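Local coordinates for protein MaoC-like dehydratase (Phytophthora Capsici, PDB 3KH8) that probably catalyses the reversible hydration and dehydration of acyl thioester substrates, as a hydro-lyase of the MaoC-like hot dog family, at residues A83-Y87 / M255-R260; G288-R294 / Q306-R312. All blocks are in the same frame, centred on the assembly; numbering follows the deposited sequence.

Contact 1 (A83-Y87 / M255-R260); sequences AFPLY and MGVASR
Met-255 O, on the part of helix 251-266 that Leu-86 covers, is gripped twice by Ser-259: by its backbone N and by OG at 2.8 Å, the two donors reaching the carbonyl from opposite faces of its plane. This helix is the central "sausage" of the MaoC-like hot dog domain, and here a loop from the N-terminal, hydratase 2-like half of the chain packs onto it. The hydroxyl lies beside its own backbone N (chi1 -62°) and is thereby turned back along the helix, spending its polarity internally while Leu-86 CD2 rests 3.8 Å from OG. A type I turn from Phe-84 to Tyr-87 presents the side chains of Phe-84 and Leu-86 to the helix. The Phe-84 ring meets the helix with its rim: CZ comes within 3.4 Å of Arg-260 N, close to the ring plane, and CE2 within 3.6 Å of Ser-259 CB. Pro-85 CD lies over one ring face, toward the rim, while Phe-73 adds an edge-to-face partner. The side chain of Arg-260 meets the ring through CG, its guanidinium being engaged by Glu-68 and Ile-66 O. Leu-86 divides its branches, with CD2 3.6 Å from Gly-256 N and CD1 3.9 Å from Met-255 CE.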
loop_
_atom_site.group_PDB
_atom_site.type_symbol
_atom_site.label_atom_id
_atom_site.label_comp_id
_atom_site.label_asym_id
_atom_site.label_seq_id
_atom_site.Cartn_x
_atom_site.Cartn_y
_atom_site.Cartn_z
ATOM N N ALA A 83 3.918 13.814 6.638
ATOM C CA ALA A 83 2.672 13.051 6.672
ATOM C C ALA A 83 1.663 13.808 5.822
ATOM O O ALA A 83 1.658 15.047 5.826
ATOM C CB ALA A 83 2.165 12.927 8.099
ATOM N N PHE A 84 0.811 13.099 5.088
ATOM C CA PHE A 84 -0.305 13.797 4.452
ATOM C C PHE A 84 -1.263 14.297 5.540
ATOM O O PHE A 84 -1.600 13.542 6.453
ATOM C CB PHE A 84 -1.036 12.960 3.398
ATOM C CG PHE A 84 -1.970 13.782 2.554
ATOM C CD1 PHE A 84 -1.482 14.514 1.474
ATOM C CD2 PHE A 84 -3.316 13.883 2.884
ATOM C CE1 PHE A 84 -2.333 15.312 0.713
ATOM C CE2 PHE A 84 -4.177 14.678 2.129
ATOM C CZ PHE A 84 -3.687 15.394 1.046
ATOM N N PRO A 85 -1.678 15.579 5.462
ATOM C CA PRO A 85 -2.393 16.214 6.579
ATOM C C PRO A 85 -3.679 15.530 7.054
ATOM O O PRO A 85 -4.050 15.682 8.220
ATOM C CB PRO A 85 -2.691 17.617 6.042
ATOM C CG PRO A 85 -1.561 17.886 5.126
ATOM C CD PRO A 85 -1.339 16.569 4.420
ATOM N N LEU A 86 -4.347 14.786 6.177
ATOM C CA LEU A 86 -5.576 14.090 6.554
ATOM C C LEU A 86 -5.337 12.765 7.293
ATOM O O LEU A 86 -6.282 12.173 7.822
ATOM C CB LEU A 86 -6.469 13.849 5.328
ATOM C CG LEU A 86 -7.954 13.571 5.616
ATOM C CD1 LEU A 86 -8.674 14.848 6.061
ATOM C CD2 LEU A 86 -8.648 12.958 4.408
ATOM N N TYR A 87 -4.088 12.299 7.339
ATOM C CA TYR A 87 -3.802 10.977 7.919
ATOM C C TYR A 87 -4.421 10.681 9.304
ATOM O O TYR A 87 -4.870 9.557 9.532
ATOM C CB TYR A 87 -2.295 10.638 7.894
ATOM C CG TYR A 87 -1.997 9.286 8.512
ATOM C CD1 TYR A 87 -2.410 8.111 7.889
ATOM C CD2 TYR A 87 -1.333 9.183 9.733
ATOM C CE1 TYR A 87 -2.156 6.857 8.461
ATOM C CE2 TYR A 87 -1.076 7.939 10.314
ATOM C CZ TYR A 87 -1.488 6.787 9.671
ATOM O OH TYR A 87 -1.242 5.559 10.235
ATOM N N MET A 255 -12.366 11.713 0.476
ATOM C CA MET A 255 -11.991 12.913 1.213
ATOM C C MET A 255 -10.493 13.181 1.056
ATOM O O MET A 255 -10.076 14.336 0.934
ATOM C CB MET A 255 -12.370 12.780 2.691
ATOM C CG MET A 255 -12.226 14.078 3.494
ATOM S SD MET A 255 -12.720 13.854 5.206
ATOM C CE MET A 255 -12.524 15.514 5.854
ATOM N N GLY A 256 -9.696 12.109 1.061
ATOM C CA GLY A 256 -8.258 12.202 0.809
ATOM C C GLY A 256 -7.948 12.767 -0.565
ATOM O O GLY A 256 -7.077 13.628 -0.708
ATOM N N VAL A 257 -8.672 12.283 -1.575
ATOM C CA VAL A 257 -8.499 12.744 -2.956
ATOM C C VAL A 257 -8.799 14.244 -3.070
ATOM O O VAL A 257 -8.024 14.991 -3.680
ATOM C CB VAL A 257 -9.341 11.901 -3.954
ATOM C CG1 VAL A 257 -9.326 12.509 -5.353
ATOM C CG2 VAL A 257 -8.811 10.469 -4.011
ATOM N N ALA A 258 -9.905 14.684 -2.468
ATOM C CA ALA A 258 -10.224 16.122 -2.429
ATOM C C ALA A 258 -9.141 16.915 -1.684
ATOM O O ALA A 258 -8.716 17.982 -2.142
ATOM C CB ALA A 258 -11.592 16.352 -1.807
ATOM N N SER A 259 -8.684 16.376 -0.552
ATOM C CA SER A 259 -7.630 17.009 0.246
ATOM C C SER A 259 -6.325 17.189 -0.533
ATOM O O SER A 259 -5.640 18.197 -0.363
ATOM C CB SER A 259 -7.371 16.226 1.535
ATOM O OG SER A 259 -8.529 16.199 2.350
ATOM N N ARG A 260 -5.992 16.207 -1.374
ATOM C CA ARG A 260 -4.818 16.280 -2.242
ATOM C C ARG A 260 -4.916 17.463 -3.201
ATOM O O ARG A 260 -3.940 18.190 -3.394
ATOM C CB ARG A 260 -4.655 14.991 -3.047
ATOM C CG ARG A 260 -4.147 13.784 -2.256
ATOM C CD ARG A 260 -4.194 12.522 -3.113
ATOM N NE ARG A 260 -3.627 12.763 -4.437
ATOM C CZ ARG A 260 -4.035 12.178 -5.556
ATOM N NH1 ARG A 260 -5.022 11.289 -5.538
ATOM N NH2 ARG A 260 -3.453 12.494 -6.703
#

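Contact 2 (G288-R294 / Q306-R312)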
loop_
_atom_site.group_PDB
_atom_site.type_symbol
_atom_site.label_atom_id
_atom_site.label_comp_id
_atom_site.label_asym_id
_atom_site.label_seq_id
_atom_site.Cartn_x
_atom_site.Cartn_y
_atom_site.Cartn_z
ATOM N N GLY A 288 -12.360 3.083 -9.424
ATOM C CA GLY A 288 -12.259 3.135 -10.880
ATOM C C GLY A 288 -12.837 4.405 -11.475
ATOM O O GLY A 288 -12.506 4.775 -12.601
ATOM N N GLU A 289 -13.701 5.078 -10.717
ATOM C CA GLU A 289 -14.316 6.319 -11.174
ATOM C C GLU A 289 -13.379 7.510 -10.996
ATOM O O GLU A 289 -12.466 7.479 -10.152
ATOM C CB GLU A 289 -15.655 6.555 -10.462
ATOM C CG GLU A 289 -16.715 5.508 -10.815
ATOM C CD GLU A 289 -18.100 5.851 -10.295
ATOM O OE1 GLU A 289 -18.237 6.242 -9.116
ATOM O OE2 GLU A 289 -19.058 5.717 -11.079
ATOM N N THR A 290 -13.603 8.546 -11.803
ATOM C CA THR A 290 -12.802 9.764 -11.761
ATOM C C THR A 290 -13.409 10.770 -10.787
ATOM O O THR A 290 -14.584 11.140 -10.913
ATOM C CB THR A 290 -12.672 10.401 -13.166
ATOM O OG1 THR A 290 -12.141 9.431 -14.077
ATOM C CG2 THR A 290 -11.750 11.621 -13.139
ATOM N N ILE A 291 -12.606 11.201 -9.818
ATOM C CA ILE A 291 -13.051 12.175 -8.823
ATOM C C ILE A 291 -12.574 13.573 -9.191
ATOM O O ILE A 291 -11.367 13.839 -9.218
ATOM C CB ILE A 291 -12.579 11.814 -7.390
ATOM C CG1 ILE A 291 -13.202 10.486 -6.936
ATOM C CG2 ILE A 291 -12.924 12.951 -6.405
ATOM C CD1 ILE A 291 -12.669 9.955 -5.587
ATOM N N GLN A 292 -13.533 14.453 -9.477
ATOM C CA GLN A 292 -13.257 15.861 -9.767
ATOM C C GLN A 292 -13.445 16.687 -8.507
ATOM O O GLN A 292 -14.489 16.597 -7.855
ATOM C CB GLN A 292 -14.216 16.399 -10.834
ATOM C CG GLN A 292 -14.129 15.736 -12.198
ATOM C CD GLN A 292 -15.298 16.119 -13.099
ATOM O OE1 GLN A 292 -16.461 16.033 -12.702
ATOM N NE2 GLN A 292 -14.990 16.538 -14.317
ATOM N N THR A 293 -12.453 17.504 -8.174
ATOM C CA THR A 293 -12.586 18.428 -7.055
ATOM C C THR A 293 -12.827 19.852 -7.577
ATOM O O THR A 293 -11.976 20.420 -8.274
ATOM C CB THR A 293 -11.363 18.362 -6.096
ATOM O OG1 THR A 293 -11.187 17.015 -5.637
ATOM C CG2 THR A 293 -11.567 19.265 -4.888
ATOM N N ARG A 294 -14.000 20.398 -7.257
ATOM C CA ARG A 294 -14.366 21.772 -7.628
ATOM C C ARG A 294 -14.039 22.699 -6.468
ATOM O O ARG A 294 -14.490 22.466 -5.352
ATOM C CB ARG A 294 -15.866 21.883 -7.908
ATOM C CG ARG A 294 -16.421 20.927 -8.937
ATOM C CD ARG A 294 -17.942 20.970 -8.905
ATOM N NE ARG A 294 -18.524 20.289 -10.056
ATOM C CZ ARG A 294 -19.803 19.935 -10.156
ATOM N NH1 ARG A 294 -20.650 20.183 -9.162
ATOM N NH2 ARG A 294 -20.231 19.321 -11.247
ATOM N N GLN A 306 -16.407 20.858 -3.604
ATOM C CA GLN A 306 -17.149 19.620 -3.767
ATOM C C GLN A 306 -16.259 18.616 -4.482
ATOM O O GLN A 306 -15.364 19.003 -5.235
ATOM C CB GLN A 306 -18.392 19.843 -4.627
ATOM C CG GLN A 306 -19.454 20.770 -4.048
ATOM C CD GLN A 306 -20.614 20.941 -5.008
ATOM O OE1 GLN A 306 -20.420 21.293 -6.171
ATOM N NE2 GLN A 306 -21.825 20.672 -4.533
ATOM N N ALA A 307 -16.503 17.330 -4.245
ATOM C CA ALA A 307 -15.915 16.285 -5.072
ATOM C C ALA A 307 -17.024 15.573 -5.826
ATOM O O ALA A 307 -18.064 15.239 -5.254
ATOM C CB ALA A 307 -15.096 15.305 -4.238
ATOM N N VAL A 308 -16.795 15.351 -7.117
ATOM C CA VAL A 308 -17.825 14.853 -8.020
ATOM C C VAL A 308 -17.275 13.688 -8.835
ATOM O O VAL A 308 -16.127 13.726 -9.268
ATOM C CB VAL A 308 -18.310 15.976 -8.985
ATOM C CG1 VAL A 308 -19.465 15.492 -9.863
ATOM C CG2 VAL A 308 -18.729 17.227 -8.202
ATOM N N VAL A 309 -18.088 12.653 -9.029
ATOM C CA VAL A 309 -17.734 11.578 -9.953
ATOM C C VAL A 309 -17.999 12.058 -11.376
ATOM O O VAL A 309 -19.149 12.337 -11.749
ATOM C CB VAL A 309 -18.488 10.256 -9.651
ATOM C CG1 VAL A 309 -18.371 9.283 -10.816
ATOM C CG2 VAL A 309 -17.948 9.614 -8.382
ATOM N N LYS A 310 -16.921 12.171 -12.148
ATOM C CA LYS A 310 -16.968 12.685 -13.521
ATOM C C LYS A 310 -17.909 11.880 -14.420
ATOM O O LYS A 310 -18.685 12.452 -15.192
ATOM C CB LYS A 310 -15.556 12.708 -14.118
ATOM C CG LYS A 310 -15.458 13.357 -15.492
ATOM C CD LYS A 310 -14.019 13.439 -15.956
ATOM C CE LYS A 310 -13.906 14.173 -17.274
ATOM N NZ LYS A 310 -12.495 14.178 -17.745
ATOM N N GLU A 311 -17.850 10.557 -14.297
ATOM C CA GLU A 311 -18.576 9.660 -15.195
ATOM C C GLU A 311 -20.097 9.733 -15.031
ATOM O O GLU A 311 -20.837 9.411 -15.962
ATOM C CB GLU A 311 -18.088 8.212 -15.033
ATOM C CG GLU A 311 -16.663 7.949 -15.552
ATOM C CD GLU A 311 -15.563 8.292 -14.544
ATOM O OE1 GLU A 311 -15.872 8.774 -13.429
ATOM O OE2 GLU A 311 -14.376 8.075 -14.872
ATOM N N ARG A 312 -20.554 10.163 -13.854
ATOM C CA ARG A 312 -21.982 10.165 -13.529
ATOM C C ARG A 312 -22.514 11.544 -13.145
ATOM O O ARG A 312 -23.722 11.713 -12.939
ATOM C CB ARG A 312 -22.274 9.163 -12.403
ATOM C CG ARG A 312 -22.061 7.703 -12.793
ATOM C CD ARG A 312 -22.439 6.739 -11.675
ATOM N NE ARG A 312 -21.464 6.739 -10.584
ATOM C CZ ARG A 312 -21.694 7.203 -9.358
ATOM N NH1 ARG A 312 -22.879 7.712 -9.037
ATOM N NH2 ARG A 312 -20.732 7.155 -8.442
HETATM O O HOH W 1 -13.927 5.370 -14.853
#
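Glu-289 and Arg-312 meet side-on at the end of a β-hairpin, illustrating how a ladder of backbone bonds can be closed by side chains where the strands stop. Arg-312 NE reaches Glu-289 OE2 and NH2 reaches OE1, both at 2.7 Å; each oxygen uses its syn lone pair, and the carboxylate and guanidinium planes lie only 11° apart. Glu-311 takes over the next step: its OE1 accepts from Thr-290 N at 2.8 Å, and its OE2 from Thr-290 OG1 at 2.7 Å. The bend at chi2 (84°) folds this carboxylate back toward the strand, and a water links OE2 to Gly-288 O. Lys-310, Glu-311 and Arg-312 form the solvent side of the contact, with the lysine chain running out to Glu-212.

The regular antiparallel ladder starts with Lys-310 N bonded to Thr-290 O, and beyond it the side chains are more deeply buried. Gln-292 and Val-308 are a hydrogen-bonded pair, with N and O of each bonded to the other at 2.7 Å, and Arg-294 with Gln-306 forms the next such pair. On the face carrying these four residues, Val-308 CG2 sits over the centre of the Arg-294 guanidinium, 3.5 Å from CZ, while Gln-306 OE1 lies at its edge and accepts a longer bond from NH1 (3.2 Å). The Gln-306 amide nitrogen turns instead to Asp-318.

The other face is buried and largely apolar: Ile-291 CG2 touches Ala-307 CB at 3.9 Å, between Val-309 and Thr-293. In the hot dog sheet the hairpin is flanked by strand 209-214, which bonds to Ile-291 and Thr-293 (Thr-215, just past it, bonds to Glu-289), and by strand 314-324 beyond Ala-307, while Ile-291 and Thr-293 press against helix 251-266.

Helix 251-266 joins the two contacts, whose centres lie 16 Å apart. Contact 1 uses the flank bearing Met-255, Gly-256, Ser-259 and Arg-260; contact 2 reaches the same turns through Val-257 and Ala-258. Thr-293 OG1 packs 3.5 Å from Ala-258 CA, and Ile-291 CG2 lies 3.8 Å from Val-257 CG1. A second path runs through Phe-213, which makes a cation-pi contact with Arg-260 and a backbone bond to Ile-291. The pair thus illustrates the hot dog principle of a helix held against a sheet: helix 251-266 has the 83-87 loop of the N-terminal half on one flank and the hairpin strand 290-294 on another.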